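Side-chain contacts in chorismate mutase (Paraburkholderia phymatum, PDB 5TS9), which probably catalyses the rearrangement of chorismate to prephenate, as an all-helical chorismate mutase of the type II (AroQ) family: residues Q11-V16 with V145-E150; A23-T28 with N72-Q77. One frame throughout, in Å; residues are numbered along the deposited sequence. Where two conformers were deposited one is given.

Contact 1: Q11-V16 with V145-E150; sequences QQDAFV and VGQVAE
Val16 and Val148 have the closest CA atoms, 7.0 Å apart, where the turn after the weakly bonded helix 10-14, and Val16 at the start of helix 16-39, lie beside helix 137-151. Both valines direct CB toward the opposing segment, and the two side chains run antiparallel, each passing alongside the other. Val16 CG1 reaches Val148 CG2 at 4.1 Å, and the same Val148 methyl lies 4.0 Å from Val16 O, so one branch touches both the side chain and the backbone of its partner. The two branches of Val16 divide the work: CG1, opposite the backbone N (chi1 163°), serves Val148, whereas CG2, on the N side, turns to Gln147. Gln147 stretches out from its helix, and its side chain meets Val16 at roughly a right angle. Val16 CG2 is then 3.9 Å from each of Gln147 CD, OE1 and NE2, a van der Waals contact of a methyl group with the amide. This glutamine was modelled in two conformers, so the details at its tip hold for one of them. In that conformer Gln147 OE1 also comes within 3.7 Å of Asp13 OD2, carboxylate and amide planes being 77° apart; two oxygens meet there, without a bond. A backbone bond from Val16 N to Asp13 O (2.9 Å) closes a turn that sets Asp13 and Val16 near the same glutamine. Toward the interior, Val148 also packs on Val19, while Phe15 lies against Cys137, Leu140, Val141 and Ala144, at the end of the helix where the Cys137-Cys170 disulfide is anchored. The contact thus lays the turn between helices 10-14 and 16-39, with the first residue of the latter, on helix 137-151 at a partly buried edge of the all-helical chorismate mutase fold.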
loop_
_atom_site.group_PDB
_atom_site.type_symbol
_atom_site.label_atom_id
_atom_site.label_comp_id
_atom_site.label_asym_id
_atom_site.label_seq_id
_atom_site.Cartn_x
_atom_site.Cartn_y
_atom_site.Cartn_z
ATOM N N GLN A 11 19.644 -1.662 -20.634
ATOM C CA GLN A 11 19.272 -2.094 -19.294
ATOM C C GLN A 11 18.140 -1.237 -18.743
ATOM O O GLN A 11 17.173 -1.767 -18.188
ATOM C CB GLN A 11 20.486 -2.047 -18.363
ATOM C CG GLN A 11 21.191 -3.382 -18.164
ATOM C CD GLN A 11 22.451 -3.263 -17.311
ATOM O OE1 GLN A 11 22.686 -2.234 -16.669
ATOM N NE2 GLN A 11 23.277 -4.318 -17.312
ATOM N N GLN A 12 18.234 0.089 -18.906
ATOM C CA GLN A 12 17.181 0.982 -18.428
ATOM C C GLN A 12 15.829 0.652 -19.045
ATOM O O GLN A 12 14.794 1.022 -18.480
ATOM C CB GLN A 12 17.550 2.442 -18.721
ATOM N N ASP A 13 15.822 -0.022 -20.197
ATOM C CA ASP A 13 14.600 -0.511 -20.813
ATOM C C ASP A 13 14.229 -1.910 -20.365
ATOM O O ASP A 13 13.076 -2.312 -20.550
ATOM C CB ASP A 13 14.725 -0.540 -22.345
ATOM C CG ASP A 13 14.657 0.833 -22.962
ATOM O OD1 ASP A 13 14.809 0.926 -24.198
ATOM O OD2 ASP A 13 14.464 1.818 -22.210
ATOM N N ALA A 14 15.183 -2.660 -19.805
ATOM C CA ALA A 14 15.005 -4.103 -19.657
ATOM C C ALA A 14 13.846 -4.455 -18.728
ATOM O O ALA A 14 13.207 -5.505 -18.894
ATOM C CB ALA A 14 16.296 -4.730 -19.146
ATOM N N PHE A 15 13.559 -3.609 -17.749
ATOM C CA PHE A 15 12.468 -3.883 -16.824
ATOM C C PHE A 15 11.127 -3.363 -17.325
ATOM O O PHE A 15 10.104 -3.565 -16.647
ATOM C CB PHE A 15 12.790 -3.287 -15.445
ATOM C CG PHE A 15 13.876 -4.027 -14.706
ATOM C CD1 PHE A 15 13.601 -5.220 -14.061
ATOM C CD2 PHE A 15 15.177 -3.545 -14.680
ATOM C CE1 PHE A 15 14.601 -5.921 -13.390
ATOM C CE2 PHE A 15 16.181 -4.237 -14.015
ATOM C CZ PHE A 15 15.898 -5.418 -13.367
ATOM N N VAL A 16 11.093 -2.713 -18.486
ATOM C CA VAL A 16 9.859 -2.038 -18.898
ATOM C C VAL A 16 8.729 -3.025 -19.182
ATOM O O VAL A 16 7.601 -2.773 -18.739
ATOM C CB VAL A 16 10.095 -1.119 -20.103
ATOM C CG1 VAL A 16 8.770 -0.773 -20.754
ATOM C CG2 VAL A 16 10.802 0.141 -19.650
ATOM N N VAL A 145 9.426 2.453 -13.946
ATOM C CA VAL A 145 8.140 2.917 -13.444
ATOM C C VAL A 145 7.843 4.312 -13.970
ATOM O O VAL A 145 6.709 4.620 -14.368
ATOM C CB VAL A 145 8.148 2.882 -11.916
ATOM C CG1 VAL A 145 6.970 3.672 -11.364
ATOM C CG2 VAL A 145 8.131 1.429 -11.440
ATOM N N GLY A 146 8.856 5.170 -13.987
ATOM C CA GLY A 146 8.682 6.493 -14.560
ATOM C C GLY A 146 8.284 6.439 -16.022
ATOM O O GLY A 146 7.332 7.104 -16.448
ATOM N N GLN A 147 8.993 5.627 -16.809
ATOM C CA GLN A 147 8.681 5.524 -18.232
ATOM C C GLN A 147 7.267 5.002 -18.445
ATOM O O GLN A 147 6.505 5.551 -19.245
ATOM C CB GLN A 147 9.695 4.622 -18.936
ATOM C CG GLN A 147 9.522 4.587 -20.444
ATOM C CD GLN A 147 10.591 3.767 -21.137
ATOM O OE1 GLN A 147 11.744 3.752 -20.716
ATOM N NE2 GLN A 147 10.207 3.073 -22.203
ATOM N N VAL A 148 6.894 3.946 -17.723
ATOM C CA VAL A 148 5.576 3.351 -17.913
ATOM C C VAL A 148 4.477 4.319 -17.485
ATOM O O VAL A 148 3.419 4.413 -18.125
ATOM C CB VAL A 148 5.506 2.017 -17.150
ATOM C CG1 VAL A 148 4.065 1.572 -16.980
ATOM C CG2 VAL A 148 6.360 0.935 -17.893
ATOM N N ALA A 149 4.711 5.060 -16.404
ATOM C CA ALA A 149 3.728 6.032 -15.956
ATOM C C ALA A 149 3.563 7.153 -16.975
ATOM O O ALA A 149 2.438 7.576 -17.255
ATOM C CB ALA A 149 4.125 6.567 -14.578
ATOM N N GLU A 150 4.665 7.622 -17.567
ATOM C CA GLU A 150 4.571 8.585 -18.664
ATOM C C GLU A 150 3.819 8.002 -19.856
ATOM O O GLU A 150 2.846 8.596 -20.327
ATOM C CB GLU A 150 5.968 9.059 -19.081
#

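Contact 2: A23-T28 with N72-Q77; sequences ADRLNT and NIFSDQ
Arg25 carries CG opposite its backbone N (chi1 -164°) and runs extended as far as NE, which lays its CD 3.9 Å from Gln77 CB; the bend of Gln77 (chi2 -42°) instead turns its amide back along its own helix. Gln77 CB sits over one face of the guanidinium, and the Gln77 amide plane stands almost perpendicular to it. Phe74 adds an oblique, looser neighbour, its CE2 4.4 Å from Arg25 NE. A water in the guanidinium plane, at its edge, accepts from Arg25 NH1 (3.0 Å) and donates to Gln77 O (2.8 Å), linking a pair too far apart to bond directly. Both segments lie in the type II chorismate mutase region; in AroQ enzymes such helices enclose the active site, so the buried arginine may lie near it here. Gln77 NE2 donates to Ala165 O and, fairly straight (155°), to Ile73 O (3.1 Å), which lies in the amide plane although the donor is tilted from the carbonyl plane. Gln77 N reaches Ile73 O from the opposite face of that carbonyl. On the other helix, Thr28 OG1 donates to Arg25 O (2.7 Å), which also accepts from Thr28 N.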
loop_
_atom_site.group_PDB
_atom_site.type_symbol
_atom_site.label_atom_id
_atom_site.label_comp_id
_atom_site.label_asym_id
_atom_site.label_seq_id
_atom_site.Cartn_x
_atom_site.Cartn_y
_atom_site.Cartn_z
ATOM N N ALA A 23 1.701 -2.797 -14.240
ATOM C CA ALA A 23 0.813 -1.650 -14.418
ATOM C C ALA A 23 -0.544 -2.068 -14.980
ATOM O O ALA A 23 -1.578 -1.541 -14.553
ATOM C CB ALA A 23 1.466 -0.591 -15.304
ATOM N N ASP A 24 -0.568 -3.002 -15.948
ATOM C CA ASP A 24 -1.846 -3.507 -16.452
ATOM C C ASP A 24 -2.636 -4.202 -15.344
ATOM O O ASP A 24 -3.864 -4.058 -15.255
ATOM C CB ASP A 24 -1.616 -4.470 -17.620
ATOM C CG ASP A 24 -0.977 -3.796 -18.825
ATOM O OD1 ASP A 24 -1.132 -2.567 -19.001
ATOM O OD2 ASP A 24 -0.326 -4.512 -19.604
ATOM N N ARG A 25 -1.945 -4.947 -14.475
ATOM C CA ARG A 25 -2.638 -5.600 -13.370
ATOM C C ARG A 25 -3.174 -4.570 -12.394
ATOM O O ARG A 25 -4.314 -4.673 -11.924
ATOM C CB ARG A 25 -1.698 -6.572 -12.650
ATOM C CG ARG A 25 -2.446 -7.577 -11.751
ATOM C CD ARG A 25 -1.535 -8.340 -10.825
ATOM N NE ARG A 25 -2.274 -9.443 -10.213
ATOM C CZ ARG A 25 -3.128 -9.302 -9.200
ATOM N NH1 ARG A 25 -3.318 -8.114 -8.652
ATOM N NH2 ARG A 25 -3.782 -10.363 -8.733
ATOM N N LEU A 26 -2.357 -3.561 -12.090
ATOM C CA LEU A 26 -2.775 -2.501 -11.189
ATOM C C LEU A 26 -4.050 -1.834 -11.684
ATOM O O LEU A 26 -4.932 -1.510 -10.888
ATOM C CB LEU A 26 -1.643 -1.482 -11.040
ATOM C CG LEU A 26 -1.830 -0.381 -9.998
ATOM C CD1 LEU A 26 -2.007 -0.971 -8.569
ATOM C CD2 LEU A 26 -0.625 0.556 -10.066
ATOM N N ASN A 27 -4.184 -1.659 -12.997
ATOM C CA ASN A 27 -5.305 -0.897 -13.530
ATOM C C ASN A 27 -6.644 -1.607 -13.369
ATOM O O ASN A 27 -7.682 -0.948 -13.474
ATOM C CB ASN A 27 -5.065 -0.559 -15.008
ATOM C CG ASN A 27 -4.190 0.682 -15.190
ATOM O OD1 ASN A 27 -4.299 1.660 -14.436
ATOM N ND2 ASN A 27 -3.318 0.647 -16.192
ATOM N N THR A 28 -6.665 -2.931 -13.146
ATOM C CA THR A 28 -7.933 -3.574 -12.798
ATOM C C THR A 28 -8.515 -3.041 -11.487
ATOM O O THR A 28 -9.721 -3.168 -11.271
ATOM C CB THR A 28 -7.779 -5.089 -12.666
ATOM O OG1 THR A 28 -6.897 -5.380 -11.566
ATOM C CG2 THR A 28 -7.238 -5.702 -13.963
ATOM N N ASN A 72 6.148 -13.318 -2.658
ATOM C CA ASN A 72 6.496 -11.927 -2.383
ATOM C C ASN A 72 5.975 -11.009 -3.476
ATOM O O ASN A 72 5.411 -9.941 -3.191
ATOM C CB ASN A 72 8.010 -11.775 -2.256
ATOM C CG ASN A 72 8.559 -12.449 -1.004
ATOM O OD1 ASN A 72 7.811 -12.779 -0.081
ATOM N ND2 ASN A 72 9.869 -12.637 -0.965
ATOM N N ILE A 73 6.199 -11.396 -4.736
ATOM C CA ILE A 73 5.800 -10.560 -5.868
ATOM C C ILE A 73 4.287 -10.379 -5.893
ATOM O O ILE A 73 3.782 -9.269 -6.105
ATOM C CB ILE A 73 6.311 -11.162 -7.194
ATOM C CG1 ILE A 73 7.848 -11.055 -7.308
ATOM C CG2 ILE A 73 5.623 -10.490 -8.397
ATOM C CD1 ILE A 73 8.357 -9.634 -7.540
ATOM N N PHE A 74 3.540 -11.461 -5.701
ATOM C CA PHE A 74 2.101 -11.314 -5.828
ATOM C C PHE A 74 1.461 -10.770 -4.559
ATOM O O PHE A 74 0.425 -10.105 -4.655
ATOM C CB PHE A 74 1.485 -12.629 -6.298
ATOM C CG PHE A 74 1.640 -12.826 -7.786
ATOM C CD1 PHE A 74 2.832 -13.317 -8.309
ATOM C CD2 PHE A 74 0.633 -12.440 -8.661
ATOM C CE1 PHE A 74 3.006 -13.464 -9.683
ATOM C CE2 PHE A 74 0.786 -12.576 -10.027
ATOM C CZ PHE A 74 1.984 -13.088 -10.548
ATOM N N SER A 75 2.053 -10.996 -3.378
ATOM C CA SER A 75 1.622 -10.212 -2.216
ATOM C C SER A 75 1.785 -8.731 -2.495
ATOM O O SER A 75 0.886 -7.935 -2.211
ATOM C CB SER A 75 2.412 -10.581 -0.957
ATOM O OG SER A 75 2.430 -11.984 -0.733
ATOM N N ASP A 76 2.910 -8.350 -3.101
ATOM C CA ASP A 76 3.099 -6.952 -3.486
ATOM C C ASP A 76 2.036 -6.494 -4.477
ATOM O O ASP A 76 1.550 -5.367 -4.378
ATOM C CB ASP A 76 4.505 -6.751 -4.064
ATOM C CG ASP A 76 5.594 -6.829 -2.988
ATOM O OD1 ASP A 76 5.267 -6.616 -1.779
ATOM O OD2 ASP A 76 6.768 -7.082 -3.347
ATOM N N GLN A 77 1.672 -7.349 -5.439
ATOM C CA GLN A 77 0.644 -6.983 -6.413
ATOM C C GLN A 77 -0.702 -6.761 -5.752
ATOM O O GLN A 77 -1.439 -5.839 -6.135
ATOM C CB GLN A 77 0.482 -8.065 -7.490
ATOM C CG GLN A 77 1.712 -8.389 -8.313
ATOM C CD GLN A 77 2.500 -7.166 -8.727
ATOM O OE1 GLN A 77 2.082 -6.407 -9.604
ATOM N NE2 GLN A 77 3.671 -6.987 -8.127
HETATM O O HOH W 1 -2.180 -5.361 -8.841
#

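Contact 2 lies near the centre of the chain, its touching residues all buried; contact 1 is about 16 Å away between centres and partly buried, with Asp13 at the exposed margin. They share an element: helix 16-39 starts in contact 1 with Val16 and carries Ala23-Thr28 of contact 2, and the contacts themselves meet where Val148 CG1 packs on Ala23 CB at 3.8 Å. Helix 156-165 borders both, Leu162 touching Val148 of contact 1 and Ala23 and Leu26 of contact 2. Contact 1 rests on valine methyls and on a glutamine amide laid against one of them, whereas contact 2 places an arginine guanidinium in the interior and joins its helices through a water.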